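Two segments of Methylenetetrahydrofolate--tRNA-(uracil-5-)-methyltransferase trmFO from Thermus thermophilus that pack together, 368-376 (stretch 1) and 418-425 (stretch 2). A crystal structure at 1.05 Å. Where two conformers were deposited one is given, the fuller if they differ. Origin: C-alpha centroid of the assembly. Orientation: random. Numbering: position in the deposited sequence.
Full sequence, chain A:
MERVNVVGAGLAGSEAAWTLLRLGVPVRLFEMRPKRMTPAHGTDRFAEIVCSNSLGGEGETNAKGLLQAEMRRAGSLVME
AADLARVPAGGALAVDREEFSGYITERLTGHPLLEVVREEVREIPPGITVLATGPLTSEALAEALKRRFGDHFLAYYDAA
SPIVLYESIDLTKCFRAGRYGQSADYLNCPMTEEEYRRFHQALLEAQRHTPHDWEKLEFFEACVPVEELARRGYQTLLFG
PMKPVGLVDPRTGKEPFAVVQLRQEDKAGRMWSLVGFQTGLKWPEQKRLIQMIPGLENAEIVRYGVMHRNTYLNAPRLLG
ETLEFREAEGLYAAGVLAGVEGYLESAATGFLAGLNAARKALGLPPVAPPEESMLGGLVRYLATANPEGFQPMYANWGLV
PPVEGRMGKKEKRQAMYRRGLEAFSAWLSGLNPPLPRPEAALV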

ATOM      1  N   ALA A 368     -12.209   5.561  12.363  1.00 11.99           N
ATOM      2  CA  ALA A 368     -11.687   4.813  11.226  1.00 12.09           C
ATOM      3  C   ALA A 368     -12.859   4.187  10.497  1.00 12.06           C
ATOM      4  O   ALA A 368     -13.792   3.706  11.128  1.00 12.99           O
ATOM      5  CB  ALA A 368     -10.713   3.740  11.668  1.00 13.44           C
ATOM      6  N   PRO A 369     -12.818   4.189   9.160  1.00 11.19           N
ATOM      7  CA  PRO A 369     -13.950   3.658   8.396  1.00 11.39           C
ATOM      8  C   PRO A 369     -14.052   2.148   8.538  1.00 11.44           C
ATOM      9  O   PRO A 369     -13.104   1.489   8.939  1.00 11.80           O
ATOM     10  CB  PRO A 369     -13.631   4.039   6.948  1.00 12.85           C
ATOM     11  CG  PRO A 369     -12.268   4.598   6.930  1.00 14.09           C
ATOM     12  CD  PRO A 369     -11.726   4.693   8.312  1.00 13.01           C
ATOM     13  N   PRO A 370     -15.210   1.595   8.190  1.00 12.95           N
ATOM     14  CA  PRO A 370     -15.487   0.178   8.449  1.00 14.02           C
ATOM     15  C   PRO A 370     -14.749  -0.769   7.502  1.00 12.79           C
ATOM     16  O   PRO A 370     -14.323  -0.365   6.419  1.00 11.74           O
ATOM     17  CB  PRO A 370     -16.993   0.073   8.222  1.00 17.71           C
ATOM     18  CG  PRO A 370     -17.317   1.190   7.304  1.00 17.72           C
ATOM     19  CD  PRO A 370     -16.372   2.302   7.626  1.00 15.42           C
ATOM     20  N   GLU A 371     -14.631  -2.027   7.917  1.00 15.05           N
ATOM     21  CA  GLU A 371     -13.910  -3.060   7.173  1.00 17.43           C
ATOM     22  C   GLU A 371     -14.438  -3.287   5.753  1.00 14.76           C
ATOM     23  O   GLU A 371     -13.691  -3.726   4.877  1.00 15.96           O
ATOM     24  CB  GLU A 371     -13.938  -4.387   7.954  1.00 22.42           C
ATOM     25  CG  GLU A 371     -15.350  -4.908   8.232  1.00 25.98           C
ATOM     26  CD  GLU A 371     -15.375  -6.307   8.834  1.00 29.08           C
ATOM     27  OE1 GLU A 371     -14.290  -6.880   9.062  1.00 30.30           O
ATOM     28  OE2 GLU A 371     -16.484  -6.832   9.074  1.00 30.05           O
ATOM     29  N   GLU A 372     -15.723  -3.009   5.533  1.00 12.81           N
ATOM     30  CA  GLU A 372     -16.331  -3.203   4.215  1.00 12.34           C
ATOM     31  C   GLU A 372     -15.900  -2.147   3.212  1.00 11.25           C
ATOM     32  O   GLU A 372     -16.000  -2.369   2.007  1.00 11.65           O
ATOM     33  CB  GLU A 372     -17.858  -3.203   4.298  1.00 15.01           C
ATOM     34  CG  GLU A 372     -18.444  -4.386   5.029  1.00 17.85           C
ATOM     35  CD  GLU A 372     -18.244  -4.322   6.531  1.00 20.72           C
ATOM     36  OE1 GLU A 372     -17.971  -3.220   7.063  1.00 22.44           O
ATOM     37  OE2 GLU A 372     -18.378  -5.388   7.178  1.00 24.39           O
ATOM     38  N   SER A 373     -15.473  -0.987   3.702  1.00 10.73           N
ATOM     39  CA  SER A 373     -15.007   0.058   2.807  1.00 10.63           C
ATOM     40  C   SER A 373     -13.570  -0.229   2.419  1.00  9.67           C
ATOM     41  O   SER A 373     -12.831  -0.885   3.159  1.00 10.43           O
ATOM     42  CB  SER A 373     -15.137   1.444   3.437  1.00 11.91           C
ATOM     43  OG  SER A 373     -14.216   1.656   4.482  1.00 12.82           O
HETATM   44  N   MSE A 374     -13.169   0.262   1.258  1.00  9.78           N
HETATM   45  CA  MSE A 374     -11.801   0.027   0.821  1.00  9.61           C
HETATM   46  C   MSE A 374     -10.805   0.790   1.703  1.00  9.62           C
HETATM   47  O   MSE A 374      -9.770   0.244   2.090  1.00  9.69           O
HETATM   48  CB  MSE A 374     -11.621   0.381  -0.652  1.00  9.57           C
HETATM   49  CG  MSE A 374     -10.269  -0.009  -1.233  1.00  9.97           C
HETATM   50 SE   MSE A 374      -9.835  -1.907  -1.026  1.00 10.57          SE
HETATM   51  CE  MSE A 374     -11.375  -2.667  -1.923  1.00 11.78           C
ATOM     52  N   LEU A 375     -11.097   2.042   2.038  1.00  9.90           N
ATOM     53  CA  LEU A 375     -10.184   2.763   2.924  1.00  9.87           C
ATOM     54  C   LEU A 375     -10.103   2.060   4.279  1.00  9.01           C
ATOM     55  O   LEU A 375      -9.021   1.914   4.849  1.00  9.50           O
ATOM     56  CB  LEU A 375     -10.595   4.227   3.090  1.00 10.50           C
ATOM     57  CG  LEU A 375      -9.695   5.025   4.041  1.00 10.80           C
ATOM     58  CD1 LEU A 375      -8.216   4.924   3.646  1.00 11.84           C
ATOM     59  CD2 LEU A 375     -10.143   6.473   4.098  1.00 12.00           C
ATOM     60  N   GLY A 376     -11.245   1.617   4.795  1.00  9.50           N
ATOM     61  CA  GLY A 376     -11.266   0.897   6.051  1.00  9.54           C
ATOM     62  C   GLY A 376     -10.482  -0.399   5.992  1.00 10.27           C
ATOM     63  O   GLY A 376      -9.726  -0.731   6.902  1.00 10.31           O
ATOM     64  N   ARG A 418     -20.678  -2.075  -4.185  1.00 11.56           N
ATOM     65  CA  ARG A 418     -21.893  -1.445  -3.689  1.00 13.17           C
ATOM     66  C   ARG A 418     -21.967  -1.475  -2.174  1.00 12.06           C
ATOM     67  O   ARG A 418     -22.330  -0.486  -1.540  1.00 13.23           O
ATOM     68  CB  ARG A 418     -23.121  -2.144  -4.255  1.00 15.31           C
ATOM     69  CG  ARG A 418     -23.356  -1.872  -5.701  1.00 17.57           C
ATOM     70  CD  ARG A 418     -24.750  -2.304  -6.095  1.00 18.86           C
ATOM     71  NE  ARG A 418     -24.982  -2.068  -7.512  1.00 20.78           N
ATOM     72  CZ  ARG A 418     -26.150  -1.706  -8.024  1.00 21.54           C
ATOM     73  NH1 ARG A 418     -27.197  -1.531  -7.226  1.00 20.98           N
ATOM     74  NH2 ARG A 418     -26.273  -1.519  -9.333  1.00 22.61           N
ATOM     75  N   ARG A 419     -21.635  -2.620  -1.597  1.00 11.14           N
ATOM     76  CA  ARG A 419     -21.665  -2.772  -0.152  1.00 11.45           C
ATOM     77  C   ARG A 419     -20.678  -1.816   0.513  1.00 11.63           C
ATOM     78  O   ARG A 419     -20.992  -1.164   1.513  1.00 12.13           O
ATOM     79  CB  ARG A 419     -21.334  -4.213   0.220  1.00 11.99           C
ATOM     80  CG  ARG A 419     -21.370  -4.505   1.710  1.00 12.95           C
ATOM     81  CD  ARG A 419     -20.824  -5.897   2.011  1.00 13.85           C
ATOM     82  NE  ARG A 419     -19.410  -5.971   1.662  1.00 14.63           N
ATOM     83  CZ  ARG A 419     -18.683  -7.082   1.676  1.00 15.83           C
ATOM     84  NH1 ARG A 419     -19.230  -8.240   2.027  1.00 16.78           N
ATOM     85  NH2 ARG A 419     -17.403  -7.029   1.341  1.00 15.99           N
ATOM     86  N   GLY A 420     -19.479  -1.734  -0.050  1.00 10.81           N
ATOM     87  CA  GLY A 420     -18.430  -0.920   0.538  1.00 11.22           C
ATOM     88  C   GLY A 420     -18.729   0.561   0.458  1.00 10.58           C
ATOM     89  O   GLY A 420     -18.500   1.308   1.416  1.00 11.31           O
ATOM     90  N   LEU A 421     -19.230   1.000  -0.691  1.00 10.95           N
ATOM     91  CA  LEU A 421     -19.516   2.411  -0.871  1.00 11.84           C
ATOM     92  C   LEU A 421     -20.631   2.838   0.075  1.00 12.43           C
ATOM     93  O   LEU A 421     -20.561   3.909   0.682  1.00 13.36           O
ATOM     94  CB  LEU A 421     -19.871   2.703  -2.326  1.00 12.49           C
ATOM     95  CG  LEU A 421     -20.049   4.174  -2.699  1.00 14.01           C
ATOM     96  CD1 LEU A 421     -18.811   4.994  -2.324  1.00 14.37           C
ATOM     97  CD2 LEU A 421     -20.350   4.290  -4.183  1.00 15.25           C
ATOM     98  N   GLU A 422     -21.648   1.991   0.218  1.00 12.83           N
ATOM     99  CA  GLU A 422     -22.733   2.270   1.146  1.00 13.59           C
ATOM    100  C   GLU A 422     -22.229   2.344   2.585  1.00 13.05           C
ATOM    101  O   GLU A 422     -22.619   3.233   3.343  1.00 14.30           O
ATOM    102  CB  GLU A 422     -23.839   1.211   1.031  1.00 16.26           C
ATOM    103  CG  GLU A 422     -24.969   1.409   2.040  1.00 21.82           C
ATOM    104  CD  GLU A 422     -25.997   0.286   2.043  1.00 26.40           C
ATOM    105  OE1 GLU A 422     -26.037  -0.508   1.082  1.00 28.84           O
ATOM    106  OE2 GLU A 422     -26.780   0.207   3.011  1.00 28.92           O
ATOM    107  N   ALA A 423     -21.372   1.400   2.963  1.00 12.61           N
ATOM    108  CA  ALA A 423     -20.816   1.381   4.313  1.00 12.76           C
ATOM    109  C   ALA A 423     -19.997   2.642   4.574  1.00 12.36           C
ATOM    110  O   ALA A 423     -20.082   3.233   5.650  1.00 12.65           O
ATOM    111  CB  ALA A 423     -19.955   0.148   4.526  1.00 13.41           C
ATOM    112  N   PHE A 424     -19.208   3.054   3.587  1.00 11.28           N
ATOM    113  CA  PHE A 424     -18.390   4.241   3.745  1.00 11.71           C
ATOM    114  C   PHE A 424     -19.251   5.488   3.900  1.00 12.21           C
ATOM    115  O   PHE A 424     -18.978   6.351   4.738  1.00 12.31           O
ATOM    116  CB  PHE A 424     -17.447   4.394   2.561  1.00 11.24           C
ATOM    117  CG  PHE A 424     -16.431   5.476   2.760  1.00 10.98           C
ATOM    118  CD1 PHE A 424     -15.324   5.255   3.563  1.00 11.84           C
ATOM    119  CD2 PHE A 424     -16.594   6.718   2.180  1.00 12.54           C
ATOM    120  CE1 PHE A 424     -14.390   6.251   3.770  1.00 12.75           C
ATOM    121  CE2 PHE A 424     -15.661   7.719   2.386  1.00 13.09           C
ATOM    122  CZ  PHE A 424     -14.560   7.479   3.183  1.00 13.27           C
ATOM    123  N   SER A 425     -20.284   5.591   3.074  1.00 12.72           N
ATOM    124  CA  SER A 425     -21.179   6.738   3.128  0.66 13.63           C
ATOM    125  C   SER A 425     -21.905   6.827   4.466  1.00 14.21           C
ATOM    126  O   SER A 425     -22.066   7.911   5.019  1.00 15.23           O
ATOM    127  CB  SER A 425     -22.181   6.688   1.978  0.66 14.72           C
ATOM    128  OG  SER A 425     -21.533   6.905   0.740  0.66 17.39           O
TER
HETATM  129  O   HOH W   1     -17.344  -4.286   0.588  1.00 12.47           O

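Stretch 2 is helical throughout. Stretch 1 is loop and turn until M374, where a helix starts. A type I turn from P370 to S373 leads into it, closed by S373 N donating to P370 O at 3.0 Å. S373 is the N-cap: its OG accepts from G376 N at 3.0 Å and donates to P370 O at 2.8 Å. The side chain thus ties the turn to the first turn of the helix.

The nearest CA atoms across the stretches are those of S373 and G420, 4.2 Å apart. E372 O sits 3.2 Å from G420 CA. A CB on G420 would fall about 2.7 Å from E372 O, so the bare glycine allows this approach.

No direct hydrogen bond crosses the interface. Water 1 bridges it instead, donating to E372 O at 2.7 Å and accepting from R419 NH2 at 2.8 Å. E372 CG lies over one face of the R419 guanidinium, 3.8 Å from R419 NE, while the carboxylate leads away.

The remaining contacts are mainly apolar. P370 CG meets A423 CB at 4.0 Å, and E372 CB is equally far from A423 CB. The CA-to-CB bond of F424 points sideways, but its ring comes nearer to stretch 1. S373 CB lies at the ring edge, 3.8 Å from F424 CD1. P369 CB and L375 CD2 approach F424 CE1 at 3.9 and 4.3 Å.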